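Local atomic coordinates of mycolic acid synthase (Mycobacterium tuberculosis, PDB entry 1L1E), a protein that probably transfers a methylene group from S-adenosyl-L-methionine to a double bond of an alpha mycolic acid, forming the proximal cyclopropane ring of this cell-envelope lipid. Residues G72-E84 against A100-T112. Sequence-based numbering, arbitrary orientation.
Sequences GCGWGATMRRAIE and AGHVQKMFDQMDT. With SAH (S-adenosyl-L-homocysteine), chain D.
Helices 77-84 and 100-109 run nearly parallel, at 21° with axes 11.1 Å apart, and the backbones come nearest where Gly76 faces Val103, at a CA-CA distance of 5.5 Å. Val103 fills this close approach. Its CG2 lies 3.5 Å from Gly76 N, against the turn of Cys73 to Gly76. Gly76 has no side chain, and the Val103 methyl and the Met106 sulfur lie close to its backbone. The CG1 branch of Val103 reaches Met79 CE. In Met79, CG is anti to the carbonyl carbon (chi1 -67°) and chi2 is extended, which sets SD at the edge of the Phe107 ring in a Met-aromatic contact, 3.9 Å from Phe107 CZ. The bend at chi3 then places the methyl CE against the same CZ. Val90 of strand 89-94 packs against Met79, Ile83 and Phe107, so this layer lies on the sheet.

Trp75, which is buried, turns its edge to the face of the partly exposed His102, with planes at 90°. CD1 of Trp75 lies 3.8 Å from His102 CG. Trp75 NE1 is hydrogen-bonded to Asn98. Further along, the extended Arg80 chain passes Met106, with Arg80 CB against Met106 SD. The CG of Met106 sits at the edge of the guanidinium. A water donates to Met106 O at 2.8 Å and weakly links Arg80 NH1 to Gln109 NE2. At the far end, Ile83 CG2 meets Thr112 CG2 at 3.8 Å.

The glycine-rich loop fits the Rossmann-type GxGxxA pattern of S-adenosylmethionine-dependent methyltransferases. Its other side holds S-adenosyl-L-homocysteine: Gly72 O accepts from the ligand amine N at 2.7 Å, and Gly74 N donates to O3'. No direct hydrogen bond joins the two segments. Apolar and aromatic packing therefore does most of the work of seating helix 100-109 behind the cofactor loop.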
loop_
_atom_site.group_PDB
_atom_site.type_symbol
_atom_site.label_atom_id
_atom_site.label_comp_id
_atom_site.label_asym_id
_atom_site.label_seq_id
_atom_site.Cartn_x
_atom_site.Cartn_y
_atom_site.Cartn_z
ATOM N N GLY A 72 -6.663 2.677 -4.520
ATOM C CA GLY A 72 -6.056 3.323 -3.367
ATOM C C GLY A 72 -4.735 3.899 -3.836
ATOM O O GLY A 72 -3.664 3.563 -3.315
ATOM N N CYS A 73 -4.818 4.792 -4.820
ATOM C CA CYS A 73 -3.639 5.378 -5.454
ATOM C C CYS A 73 -2.751 6.362 -4.696
ATOM O O CYS A 73 -1.733 6.789 -5.231
ATOM C CB CYS A 73 -4.056 6.019 -6.780
ATOM S SG CYS A 73 -5.190 7.405 -6.582
ATOM N N GLY A 74 -3.112 6.721 -3.467
ATOM C CA GLY A 74 -2.303 7.676 -2.736
ATOM C C GLY A 74 -2.052 8.946 -3.540
ATOM O O GLY A 74 -2.963 9.494 -4.173
ATOM N N TRP A 75 -0.808 9.416 -3.529
ATOM C CA TRP A 75 -0.465 10.631 -4.251
ATOM C C TRP A 75 -0.035 10.469 -5.706
ATOM O O TRP A 75 0.587 11.364 -6.279
ATOM C CB TRP A 75 0.579 11.411 -3.462
ATOM C CG TRP A 75 -0.022 12.073 -2.258
ATOM C CD1 TRP A 75 -0.676 13.273 -2.222
ATOM C CD2 TRP A 75 -0.032 11.571 -0.920
ATOM N NE1 TRP A 75 -1.085 13.552 -0.942
ATOM C CE2 TRP A 75 -0.704 12.525 -0.120
ATOM C CE3 TRP A 75 0.462 10.408 -0.314
ATOM C CZ2 TRP A 75 -0.895 12.352 1.265
ATOM C CZ3 TRP A 75 0.272 10.235 1.062
ATOM C CH2 TRP A 75 -0.401 11.205 1.834
ATOM N N GLY A 76 -0.352 9.315 -6.289
ATOM C CA GLY A 76 -0.074 9.077 -7.696
ATOM C C GLY A 76 1.236 8.574 -8.278
ATOM O O GLY A 76 1.278 8.338 -9.483
ATOM N N ALA A 77 2.287 8.390 -7.484
ATOM C CA ALA A 77 3.571 7.929 -8.035
ATOM C C ALA A 77 3.501 6.651 -8.886
ATOM O O ALA A 77 4.226 6.523 -9.886
ATOM C CB ALA A 77 4.599 7.733 -6.901
ATOM N N THR A 78 2.641 5.709 -8.494
ATOM C CA THR A 78 2.523 4.448 -9.222
ATOM C C THR A 78 1.930 4.672 -10.612
ATOM O O THR A 78 2.431 4.151 -11.612
ATOM C CB THR A 78 1.642 3.427 -8.445
ATOM O OG1 THR A 78 2.192 3.198 -7.139
ATOM C CG2 THR A 78 1.578 2.101 -9.192
ATOM N N MET A 79 0.853 5.444 -10.680
ATOM C CA MET A 79 0.236 5.705 -11.965
ATOM C C MET A 79 1.171 6.542 -12.838
ATOM O O MET A 79 1.243 6.326 -14.045
ATOM C CB MET A 79 -1.107 6.411 -11.790
ATOM C CG MET A 79 -2.176 5.544 -11.133
ATOM S SD MET A 79 -3.814 6.308 -11.183
ATOM C CE MET A 79 -3.653 7.477 -9.887
ATOM N N ARG A 80 1.888 7.493 -12.244
ATOM C CA ARG A 80 2.804 8.291 -13.053
ATOM C C ARG A 80 3.862 7.375 -13.661
ATOM O O ARG A 80 4.185 7.488 -14.838
ATOM C CB ARG A 80 3.503 9.374 -12.230
ATOM C CG ARG A 80 4.285 10.316 -13.131
ATOM C CD ARG A 80 5.402 11.052 -12.435
ATOM N NE ARG A 80 6.091 11.890 -13.411
ATOM C CZ ARG A 80 5.635 13.065 -13.830
ATOM N NH1 ARG A 80 4.499 13.548 -13.344
ATOM N NH2 ARG A 80 6.300 13.746 -14.757
ATOM N N ARG A 81 4.406 6.470 -12.850
ATOM C CA ARG A 81 5.409 5.537 -13.336
ATOM C C ARG A 81 4.816 4.664 -14.449
ATOM O O ARG A 81 5.436 4.480 -15.500
ATOM C CB ARG A 81 5.916 4.645 -12.194
ATOM C CG ARG A 81 7.056 3.699 -12.596
ATOM C CD ARG A 81 8.356 4.460 -12.874
ATOM N NE ARG A 81 9.500 3.559 -12.895
ATOM C CZ ARG A 81 10.772 3.935 -13.023
ATOM N NH1 ARG A 81 11.092 5.219 -13.147
ATOM N NH2 ARG A 81 11.727 3.018 -13.020
ATOM N N ALA A 82 3.624 4.120 -14.217
ATOM C CA ALA A 82 2.968 3.273 -15.221
ATOM C C ALA A 82 2.880 3.968 -16.581
ATOM O O ALA A 82 3.108 3.349 -17.626
ATOM C CB ALA A 82 1.565 2.884 -14.750
ATOM N N ILE A 83 2.540 5.252 -16.565
ATOM C CA ILE A 83 2.418 6.016 -17.808
ATOM C C ILE A 83 3.777 6.192 -18.474
ATOM O O ILE A 83 3.974 5.788 -19.617
ATOM C CB ILE A 83 1.840 7.432 -17.559
ATOM C CG1 ILE A 83 0.427 7.339 -16.981
ATOM C CG2 ILE A 83 1.832 8.223 -18.875
ATOM C CD1 ILE A 83 -0.210 8.685 -16.685
ATOM N N GLU A 84 4.709 6.780 -17.735
ATOM C CA GLU A 84 6.055 7.064 -18.241
ATOM C C GLU A 84 6.939 5.879 -18.600
ATOM O O GLU A 84 7.562 5.873 -19.665
ATOM C CB GLU A 84 6.798 7.961 -17.253
ATOM C CG GLU A 84 6.212 9.349 -17.125
ATOM C CD GLU A 84 6.973 10.204 -16.136
ATOM O OE1 GLU A 84 6.595 11.385 -15.961
ATOM O OE2 GLU A 84 7.951 9.695 -15.533
ATOM N N ALA A 100 -6.734 13.142 -4.286
ATOM C CA ALA A 100 -7.448 13.258 -5.555
ATOM C C ALA A 100 -7.066 14.567 -6.242
ATOM O O ALA A 100 -6.717 14.579 -7.417
ATOM C CB ALA A 100 -8.951 13.196 -5.331
ATOM N N GLY A 101 -7.129 15.666 -5.505
ATOM C CA GLY A 101 -6.768 16.944 -6.086
ATOM C C GLY A 101 -5.312 16.950 -6.521
ATOM O O GLY A 101 -5.001 17.397 -7.623
ATOM N N HIS A 102 -4.418 16.464 -5.658
ATOM C CA HIS A 102 -3.002 16.422 -5.990
ATOM C C HIS A 102 -2.746 15.593 -7.243
ATOM O O HIS A 102 -2.000 16.017 -8.130
ATOM C CB HIS A 102 -2.187 15.854 -4.825
ATOM C CG HIS A 102 -0.718 15.766 -5.104
ATOM N ND1 HIS A 102 -0.165 14.770 -5.880
ATOM C CD2 HIS A 102 0.309 16.561 -4.721
ATOM C CE1 HIS A 102 1.142 14.954 -5.963
ATOM N NE2 HIS A 102 1.455 16.034 -5.268
ATOM N N VAL A 103 -3.359 14.414 -7.329
ATOM C CA VAL A 103 -3.153 13.568 -8.507
ATOM C C VAL A 103 -3.725 14.178 -9.797
ATOM O O VAL A 103 -3.162 13.995 -10.863
ATOM C CB VAL A 103 -3.760 12.154 -8.322
ATOM C CG1 VAL A 103 -3.661 11.370 -9.620
ATOM C CG2 VAL A 103 -3.015 11.404 -7.203
ATOM N N GLN A 104 -4.848 14.882 -9.702
ATOM C CA GLN A 104 -5.445 15.478 -10.895
ATOM C C GLN A 104 -4.536 16.605 -11.383
ATOM O O GLN A 104 -4.295 16.738 -12.577
ATOM C CB GLN A 104 -6.850 16.006 -10.589
ATOM C CG GLN A 104 -7.588 16.621 -11.791
ATOM C CD GLN A 104 -7.893 15.615 -12.897
ATOM O OE1 GLN A 104 -7.280 15.644 -13.968
ATOM N NE2 GLN A 104 -8.841 14.721 -12.640
ATOM N N LYS A 105 -4.028 17.414 -10.458
ATOM C CA LYS A 105 -3.123 18.495 -10.833
ATOM C C LYS A 105 -1.915 17.868 -11.527
ATOM O O LYS A 105 -1.455 18.351 -12.567
ATOM C CB LYS A 105 -2.669 19.271 -9.594
ATOM C CG LYS A 105 -1.660 20.369 -9.886
ATOM C CD LYS A 105 -1.441 21.257 -8.668
ATOM C CE LYS A 105 -0.550 22.447 -8.997
ATOM N NZ LYS A 105 -0.434 23.399 -7.850
ATOM N N MET A 106 -1.415 16.782 -10.946
ATOM C CA MET A 106 -0.273 16.069 -11.497
ATOM C C MET A 106 -0.613 15.686 -12.930
ATOM O O MET A 106 0.133 15.998 -13.866
ATOM C CB MET A 106 0.006 14.802 -10.673
ATOM C CG MET A 106 1.349 14.142 -10.966
ATOM S SD MET A 106 1.466 12.444 -10.359
ATOM C CE MET A 106 3.017 12.477 -9.461
ATOM N N PHE A 107 -1.748 15.011 -13.098
ATOM C CA PHE A 107 -2.205 14.582 -14.415
ATOM C C PHE A 107 -2.314 15.735 -15.428
ATOM O O PHE A 107 -1.915 15.583 -16.587
ATOM C CB PHE A 107 -3.569 13.887 -14.304
ATOM C CG PHE A 107 -3.504 12.466 -13.793
ATOM C CD1 PHE A 107 -4.675 11.788 -13.476
ATOM C CD2 PHE A 107 -2.288 11.800 -13.650
ATOM C CE1 PHE A 107 -4.642 10.473 -13.026
ATOM C CE2 PHE A 107 -2.246 10.481 -13.199
ATOM C CZ PHE A 107 -3.426 9.819 -12.888
ATOM N N ASP A 108 -2.866 16.867 -14.987
ATOM C CA ASP A 108 -3.044 18.043 -15.842
ATOM C C ASP A 108 -1.716 18.677 -16.280
ATOM O O ASP A 108 -1.652 19.346 -17.318
ATOM C CB ASP A 108 -3.876 19.118 -15.127
ATOM C CG ASP A 108 -5.304 18.677 -14.848
ATOM O OD1 ASP A 108 -5.829 17.814 -15.575
ATOM O OD2 ASP A 108 -5.913 19.215 -13.905
ATOM N N GLN A 109 -0.664 18.471 -15.492
ATOM C CA GLN A 109 0.644 19.039 -15.805
ATOM C C GLN A 109 1.457 18.241 -16.820
ATOM O O GLN A 109 2.211 18.818 -17.607
ATOM C CB GLN A 109 1.462 19.212 -14.526
ATOM C CG GLN A 109 0.953 20.318 -13.625
ATOM C CD GLN A 109 1.629 20.328 -12.263
ATOM O OE1 GLN A 109 1.438 21.253 -11.480
ATOM N NE2 GLN A 109 2.413 19.292 -11.973
ATOM N N MET A 110 1.302 16.922 -16.813
ATOM C CA MET A 110 2.056 16.092 -17.739
ATOM C C MET A 110 1.416 16.012 -19.115
ATOM O O MET A 110 0.234 16.294 -19.284
ATOM C CB MET A 110 2.272 14.684 -17.150
ATOM C CG MET A 110 1.045 13.989 -16.570
ATOM S SD MET A 110 1.493 12.478 -15.617
ATOM C CE MET A 110 1.856 13.186 -14.064
ATOM N N ASP A 111 2.220 15.660 -20.107
ATOM C CA ASP A 111 1.729 15.531 -21.466
ATOM C C ASP A 111 2.025 14.136 -21.981
ATOM O O ASP A 111 3.175 13.689 -21.985
ATOM C CB ASP A 111 2.376 16.565 -22.389
ATOM C CG ASP A 111 2.083 16.290 -23.850
ATOM O OD1 ASP A 111 2.738 15.400 -24.431
ATOM O OD2 ASP A 111 1.184 16.944 -24.414
ATOM N N THR A 112 0.965 13.456 -22.398
ATOM C CA THR A 112 1.040 12.106 -22.928
ATOM C C THR A 112 -0.294 11.818 -23.607
ATOM O O THR A 112 -1.343 12.297 -23.164
ATOM C CB THR A 112 1.275 11.044 -21.797
ATOM O OG1 THR A 112 1.172 9.720 -22.349
ATOM C CG2 THR A 112 0.245 11.192 -20.678
HETATM N N SAH D . -1.012 3.029 -2.841
HETATM C CA SAH D . -0.434 4.295 -2.389
HETATM C CB SAH D . -1.186 4.826 -1.148
HETATM C CG SAH D . -1.265 3.886 0.058
HETATM S SD SAH D . -2.151 4.582 1.461
HETATM C C SAH D . 1.054 4.121 -2.045
HETATM O O SAH D . 1.561 3.006 -2.207
HETATM O OXT SAH D . 1.681 5.090 -1.593
HETATM C "C5'" SAH D . -3.800 3.828 1.243
HETATM C "C4'" SAH D . -4.585 4.328 0.024
HETATM O "O4'" SAH D . -5.757 3.508 -0.254
HETATM C "C3'" SAH D . -5.126 5.746 0.191
HETATM O "O3'" SAH D . -5.028 6.403 -1.094
HETATM C "C2'" SAH D . -6.558 5.530 0.595
HETATM O "O2'" SAH D . -7.354 6.702 0.401
HETATM C "C1'" SAH D . -6.926 4.369 -0.278
HETATM N N9 SAH D . -8.128 3.624 0.157
HETATM C C8 SAH D . -8.472 3.115 1.369
HETATM N N7 SAH D . -9.601 2.492 1.451
HETATM C C5 SAH D . -10.088 2.581 0.153
HETATM C C6 SAH D . -11.283 2.114 -0.486
HETATM N N6 SAH D . -12.235 1.424 0.160
HETATM N N1 SAH D . -11.446 2.391 -1.831
HETATM C C2 SAH D . -10.486 3.083 -2.492
HETATM N N3 SAH D . -9.328 3.568 -1.998
HETATM C C4 SAH D . -9.191 3.280 -0.656
HETATM O O HOH W 1 2.863 16.465 -13.832
#